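Beta-galactosidase (Marinomonas sp. ef1, PDB 6Y2K) hydrolyses terminal beta-D-galactose residues of beta-galactosides, as a cold-active, hexameric family GH42 glycosidase from an Antarctic bacterium. Local coordinates at residues A[29-43]-A[66-80]. Sequence-based numbering, arbitrary orientation.
Sequences IQYVRVGEFSWSTIE and LKVILGTPTATPPKW
Strands 29-34 and 67-71 run parallel, their axes 22° apart, and are laced by five backbone hydrogen bonds from Lys-67 N to Gln-30 O at one end to Gly-71 N to Val-34 O (2.8 Å) at the other. Tyr-31, Arg-33, Lys-67 and Ile-69 occupy one sheet face: Lys-67 lays its CB over the Tyr-31 ring, 4.0 Å from the centroid, and Arg-33 rests CG against Ile-69 CG2. On the other face Val-34 CG2 touches both Val-68 CG1 and Leu-70 CD2. Past the strands, water links Glu-36 O to Thr-72 O and Ala-75 N, and a second water joins Trp-39 N to Pro-73 O and both oxygens of Thr-76. With CG swung anti to its N (chi1 -158°), Trp-39 receives Pro-78 CD over its five-membered ring, 3.6 Å from the centroid, while Pro-73 O meets its edge at CE3. Its NE1 bonds, in the ring plane, to the anti lone pair of Glu-43 OE1 (3.2 Å), which also pairs with Arg-119. Trp-80 NE1 donates to Glu-43 O (2.9 Å), also near its ring plane. A leucine replacing Trp-39 would probably leave Pro-78 without its aromatic platform and cost Glu-43 OE1 an N-H donor. This is the second and third strand of the TIM barrel, with helix 52-63 in the crossover between them; strands 2-6 and 134-138 flank the pair, helix 111-128 packs on Trp-39 and Leu-70, and Ser-184 of a second subunit reaches Trp-39.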
loop_
_atom_site.group_PDB
_atom_site.type_symbol
_atom_site.label_atom_id
_atom_site.label_comp_id
_atom_site.label_asym_id
_atom_site.label_seq_id
_atom_site.Cartn_x
_atom_site.Cartn_y
_atom_site.Cartn_z
ATOM N N ILE A 29 -41.896 25.260 19.585
ATOM C CA ILE A 29 -42.386 23.925 19.933
ATOM C C ILE A 29 -43.903 23.986 20.128
ATOM O O ILE A 29 -44.399 24.876 20.817
ATOM C CB ILE A 29 -41.747 23.411 21.248
ATOM C CG1 ILE A 29 -40.212 23.310 21.147
ATOM C CG2 ILE A 29 -42.316 22.059 21.639
ATOM C CD1 ILE A 29 -39.709 22.455 20.009
ATOM N N GLN A 30 -44.626 23.039 19.526
ATOM C CA GLN A 30 -46.088 22.950 19.646
ATOM C C GLN A 30 -46.599 21.683 20.353
ATOM O O GLN A 30 -47.745 21.684 20.842
ATOM C CB GLN A 30 -46.729 23.049 18.259
ATOM C CG GLN A 30 -46.536 24.397 17.583
ATOM C CD GLN A 30 -47.233 24.473 16.239
ATOM O OE1 GLN A 30 -46.597 24.444 15.183
ATOM N NE2 GLN A 30 -48.557 24.561 16.274
ATOM N N TYR A 31 -45.784 20.614 20.375
ATOM C CA TYR A 31 -46.135 19.334 20.997
ATOM C C TYR A 31 -45.079 18.928 22.020
ATOM O O TYR A 31 -43.891 19.163 21.822
ATOM C CB TYR A 31 -46.244 18.221 19.954
ATOM C CG TYR A 31 -47.507 18.251 19.144
ATOM C CD1 TYR A 31 -47.698 19.228 18.171
ATOM C CD2 TYR A 31 -48.507 17.300 19.329
ATOM C CE1 TYR A 31 -48.856 19.269 17.414
ATOM C CE2 TYR A 31 -49.670 17.325 18.573
ATOM C CZ TYR A 31 -49.840 18.316 17.619
ATOM O OH TYR A 31 -50.983 18.365 16.852
ATOM N N VAL A 32 -45.523 18.304 23.109
ATOM C CA VAL A 32 -44.631 17.871 24.182
ATOM C C VAL A 32 -45.019 16.469 24.639
ATOM O O VAL A 32 -46.185 16.234 24.976
ATOM C CB VAL A 32 -44.696 18.830 25.389
ATOM C CG1 VAL A 32 -43.709 18.405 26.479
ATOM C CG2 VAL A 32 -44.423 20.262 24.948
ATOM N N ARG A 33 -44.052 15.545 24.663
ATOM C CA ARG A 33 -44.303 14.194 25.170
ATOM C C ARG A 33 -43.882 14.092 26.640
ATOM O O ARG A 33 -42.818 14.575 27.023
ATOM C CB ARG A 33 -43.584 13.134 24.333
ATOM C CG ARG A 33 -44.023 11.714 24.656
ATOM C CD ARG A 33 -43.109 10.666 24.046
ATOM N NE ARG A 33 -41.757 10.739 24.596
ATOM C CZ ARG A 33 -40.730 9.994 24.187
ATOM N NH1 ARG A 33 -40.882 9.086 23.224
ATOM N NH2 ARG A 33 -39.538 10.160 24.754
ATOM N N VAL A 34 -44.741 13.488 27.462
ATOM C CA VAL A 34 -44.415 13.189 28.863
ATOM C C VAL A 34 -44.957 11.823 29.303
ATOM O O VAL A 34 -45.891 11.293 28.695
ATOM C CB VAL A 34 -44.961 14.266 29.844
ATOM C CG1 VAL A 34 -44.466 15.657 29.461
ATOM C CG2 VAL A 34 -46.480 14.236 29.923
ATOM N N GLY A 35 -44.352 11.267 30.357
ATOM C CA GLY A 35 -44.972 10.199 31.158
ATOM C C GLY A 35 -44.537 8.746 30.990
ATOM O O GLY A 35 -44.822 7.925 31.870
ATOM N N GLU A 36 -43.842 8.418 29.900
ATOM C CA GLU A 36 -43.572 7.001 29.559
ATOM C C GLU A 36 -42.607 6.247 30.496
ATOM O O GLU A 36 -42.577 5.015 30.468
ATOM C CB GLU A 36 -43.152 6.841 28.078
ATOM C CG GLU A 36 -41.679 7.090 27.717
ATOM C CD GLU A 36 -41.231 8.548 27.762
ATOM O OE1 GLU A 36 -42.016 9.455 28.150
ATOM O OE2 GLU A 36 -40.057 8.792 27.403
ATOM N N PHE A 37 -41.816 6.957 31.303
ATOM C CA PHE A 37 -40.943 6.305 32.291
ATOM C C PHE A 37 -41.314 6.614 33.749
ATOM O O PHE A 37 -40.479 6.441 34.646
ATOM C CB PHE A 37 -39.473 6.687 32.043
ATOM C CG PHE A 37 -38.948 6.294 30.681
ATOM C CD1 PHE A 37 -39.031 4.982 30.233
ATOM C CD2 PHE A 37 -38.308 7.227 29.875
ATOM C CE1 PHE A 37 -38.531 4.615 28.987
ATOM C CE2 PHE A 37 -37.787 6.862 28.644
ATOM C CZ PHE A 37 -37.899 5.558 28.197
ATOM N N SER A 38 -42.566 7.010 33.998
ATOM C CA SER A 38 -42.958 7.597 35.298
ATOM C C SER A 38 -43.651 6.646 36.298
ATOM O O SER A 38 -44.104 7.101 37.345
ATOM C CB SER A 38 -43.825 8.859 35.067
ATOM O OG SER A 38 -45.078 8.549 34.468
ATOM N N TRP A 39 -43.712 5.342 36.015
ATOM C CA TRP A 39 -44.443 4.415 36.898
ATOM C C TRP A 39 -43.960 4.469 38.351
ATOM O O TRP A 39 -44.787 4.506 39.255
ATOM C CB TRP A 39 -44.434 2.967 36.366
ATOM C CG TRP A 39 -45.550 2.063 36.881
ATOM C CD1 TRP A 39 -46.141 2.077 38.120
ATOM C CD2 TRP A 39 -46.164 0.971 36.173
ATOM N NE1 TRP A 39 -47.081 1.083 38.218
ATOM C CE2 TRP A 39 -47.118 0.388 37.042
ATOM C CE3 TRP A 39 -45.989 0.418 34.899
ATOM C CZ2 TRP A 39 -47.909 -0.702 36.666
ATOM C CZ3 TRP A 39 -46.776 -0.668 34.528
ATOM C CH2 TRP A 39 -47.729 -1.213 35.409
ATOM N N SER A 40 -42.649 4.506 38.598
ATOM C CA SER A 40 -42.160 4.599 39.990
ATOM C C SER A 40 -42.534 5.923 40.685
ATOM O O SER A 40 -42.592 5.966 41.910
ATOM C CB SER A 40 -40.648 4.347 40.105
ATOM O OG SER A 40 -39.873 5.490 39.779
ATOM N N THR A 41 -42.780 6.984 39.912
ATOM C CA THR A 41 -43.286 8.253 40.462
ATOM C C THR A 41 -44.791 8.130 40.757
ATOM O O THR A 41 -45.257 8.571 41.809
ATOM C CB THR A 41 -43.006 9.428 39.499
ATOM O OG1 THR A 41 -41.594 9.536 39.270
ATOM C CG2 THR A 41 -43.516 10.752 40.064
ATOM N N ILE A 42 -45.531 7.507 39.839
ATOM C CA ILE A 42 -46.979 7.318 39.997
ATOM C C ILE A 42 -47.307 6.354 41.147
ATOM O O ILE A 42 -48.197 6.640 41.943
ATOM C CB ILE A 42 -47.647 6.790 38.705
ATOM C CG1 ILE A 42 -47.493 7.799 37.555
ATOM C CG2 ILE A 42 -49.136 6.500 38.938
ATOM C CD1 ILE A 42 -47.750 7.214 36.184
ATOM N N GLU A 43 -46.610 5.216 41.206
ATOM C CA GLU A 43 -46.922 4.133 42.144
ATOM C C GLU A 43 -45.624 3.548 42.724
ATOM O O GLU A 43 -45.176 2.473 42.305
ATOM C CB GLU A 43 -47.766 3.048 41.458
ATOM C CG GLU A 43 -48.441 2.082 42.432
ATOM C CD GLU A 43 -49.370 1.070 41.760
ATOM O OE1 GLU A 43 -49.221 0.822 40.550
ATOM O OE2 GLU A 43 -50.259 0.498 42.437
ATOM N N LEU A 66 -49.478 24.344 24.502
ATOM C CA LEU A 66 -48.770 23.131 24.079
ATOM C C LEU A 66 -49.696 21.926 24.120
ATOM O O LEU A 66 -50.402 21.716 25.108
ATOM C CB LEU A 66 -47.549 22.886 24.964
ATOM C CG LEU A 66 -46.533 24.033 24.927
ATOM C CD1 LEU A 66 -45.593 23.988 26.119
ATOM C CD2 LEU A 66 -45.766 24.018 23.607
ATOM N N LYS A 67 -49.690 21.153 23.038
ATOM C CA LYS A 67 -50.458 19.926 22.920
ATOM C C LYS A 67 -49.619 18.764 23.425
ATOM O O LYS A 67 -48.455 18.648 23.058
ATOM C CB LYS A 67 -50.833 19.676 21.461
ATOM C CG LYS A 67 -51.833 20.670 20.893
ATOM C CD LYS A 67 -52.321 20.214 19.526
ATOM C CE LYS A 67 -53.570 20.966 19.094
ATOM N NZ LYS A 67 -53.345 22.438 19.093
ATOM N N VAL A 68 -50.205 17.895 24.245
ATOM C CA VAL A 68 -49.433 16.864 24.938
ATOM C C VAL A 68 -49.633 15.479 24.327
ATOM O O VAL A 68 -50.755 15.090 23.998
ATOM C CB VAL A 68 -49.738 16.842 26.449
ATOM C CG1 VAL A 68 -49.020 15.673 27.136
ATOM C CG2 VAL A 68 -49.312 18.167 27.076
ATOM N N ILE A 69 -48.518 14.757 24.172
ATOM C CA ILE A 69 -48.512 13.342 23.827
ATOM C C ILE A 69 -48.216 12.610 25.129
ATOM O O ILE A 69 -47.116 12.731 25.662
ATOM C CB ILE A 69 -47.413 12.995 22.789
ATOM C CG1 ILE A 69 -47.571 13.820 21.500
ATOM C CG2 ILE A 69 -47.420 11.500 22.473
ATOM C CD1 ILE A 69 -46.282 13.981 20.709
ATOM N N LEU A 70 -49.188 11.854 25.640
ATOM C CA LEU A 70 -49.056 11.204 26.946
ATOM C C LEU A 70 -48.585 9.765 26.733
ATOM O O LEU A 70 -49.220 9.006 26.012
ATOM C CB LEU A 70 -50.403 11.194 27.683
ATOM C CG LEU A 70 -50.482 11.628 29.147
ATOM C CD1 LEU A 70 -51.777 11.108 29.774
ATOM C CD2 LEU A 70 -49.271 11.255 29.991
ATOM N N GLY A 71 -47.477 9.389 27.355
ATOM C CA GLY A 71 -46.959 8.016 27.233
ATOM C C GLY A 71 -47.444 7.094 28.347
ATOM O O GLY A 71 -47.350 7.460 29.513
ATOM N N THR A 72 -47.947 5.903 28.001
ATOM C CA THR A 72 -48.219 4.883 29.008
ATOM C C THR A 72 -46.853 4.389 29.514
ATOM O O THR A 72 -45.920 4.255 28.722
ATOM C CB THR A 72 -49.091 3.694 28.512
ATOM O OG1 THR A 72 -48.397 2.910 27.528
ATOM C CG2 THR A 72 -50.411 4.188 27.957
ATOM N N PRO A 73 -46.730 4.137 30.826
ATOM C CA PRO A 73 -45.432 3.899 31.453
ATOM C C PRO A 73 -44.969 2.431 31.506
ATOM O O PRO A 73 -44.129 2.075 32.343
ATOM C CB PRO A 73 -45.662 4.444 32.863
ATOM C CG PRO A 73 -47.065 4.037 33.140
ATOM C CD PRO A 73 -47.792 4.269 31.843
ATOM N N THR A 74 -45.455 1.610 30.583
ATOM C CA THR A 74 -45.298 0.157 30.673
ATOM C C THR A 74 -43.929 -0.391 30.221
ATOM O O THR A 74 -43.663 -1.584 30.393
ATOM C CB THR A 74 -46.423 -0.566 29.903
ATOM O OG1 THR A 74 -46.460 -0.111 28.548
ATOM C CG2 THR A 74 -47.772 -0.302 30.544
ATOM N N ALA A 75 -43.067 0.462 29.668
ATOM C CA ALA A 75 -41.708 0.059 29.284
ATOM C C ALA A 75 -40.823 -0.208 30.486
ATOM O O ALA A 75 -39.882 -1.004 30.393
ATOM C CB ALA A 75 -41.063 1.127 28.408
ATOM N N THR A 76 -41.110 0.474 31.593
ATOM C CA THR A 76 -40.284 0.441 32.792
ATOM C C THR A 76 -41.140 0.247 34.052
ATOM O O THR A 76 -41.306 1.177 34.839
ATOM C CB THR A 76 -39.431 1.728 32.906
ATOM O OG1 THR A 76 -40.218 2.879 32.589
ATOM C CG2 THR A 76 -38.263 1.675 31.948
ATOM N N PRO A 77 -41.685 -0.975 34.253
ATOM C CA PRO A 77 -42.440 -1.227 35.487
ATOM C C PRO A 77 -41.525 -1.254 36.725
ATOM O O PRO A 77 -40.325 -1.548 36.591
ATOM C CB PRO A 77 -43.079 -2.597 35.241
ATOM C CG PRO A 77 -42.156 -3.270 34.275
ATOM C CD PRO A 77 -41.643 -2.170 33.386
ATOM N N PRO A 78 -42.074 -0.933 37.919
ATOM C CA PRO A 78 -41.220 -0.822 39.107
ATOM C C PRO A 78 -40.761 -2.166 39.665
ATOM O O PRO A 78 -41.362 -3.197 39.364
ATOM C CB PRO A 78 -42.108 -0.100 40.138
ATOM C CG PRO A 78 -43.400 0.206 39.465
ATOM C CD PRO A 78 -43.485 -0.641 38.229
ATOM N N LYS A 79 -39.734 -2.130 40.515
ATOM C CA LYS A 79 -39.146 -3.351 41.069
ATOM C C LYS A 79 -40.127 -4.142 41.943
ATOM O O LYS A 79 -40.130 -5.378 41.906
ATOM C CB LYS A 79 -37.886 -3.033 41.872
ATOM C CG LYS A 79 -37.109 -4.251 42.384
ATOM C CD LYS A 79 -36.879 -5.324 41.323
ATOM C CE LYS A 79 -35.587 -6.103 41.574
ATOM N NZ LYS A 79 -35.581 -6.766 42.909
ATOM N N TRP A 80 -40.971 -3.444 42.711
ATOM C CA TRP A 80 -41.988 -4.142 43.507
ATOM C C TRP A 80 -42.903 -5.008 42.633
ATOM O O TRP A 80 -43.305 -6.097 43.035
ATOM C CB TRP A 80 -42.805 -3.179 44.385
ATOM C CG TRP A 80 -43.648 -2.167 43.669
ATOM C CD1 TRP A 80 -43.374 -0.846 43.536
ATOM C CD2 TRP A 80 -44.912 -2.379 43.020
ATOM N NE1 TRP A 80 -44.376 -0.213 42.844
ATOM C CE2 TRP A 80 -45.334 -1.132 42.514
ATOM C CE3 TRP A 80 -45.739 -3.494 42.831
ATOM C CZ2 TRP A 80 -46.535 -0.974 41.812
ATOM C CZ3 TRP A 80 -46.929 -3.339 42.137
ATOM C CH2 TRP A 80 -47.316 -2.087 41.636
HETATM O O HOH W 1 -50.461 23.274 17.747
HETATM O O HOH W 2 -43.353 3.168 28.646
HETATM O O HOH W 3 -42.413 3.481 33.990
#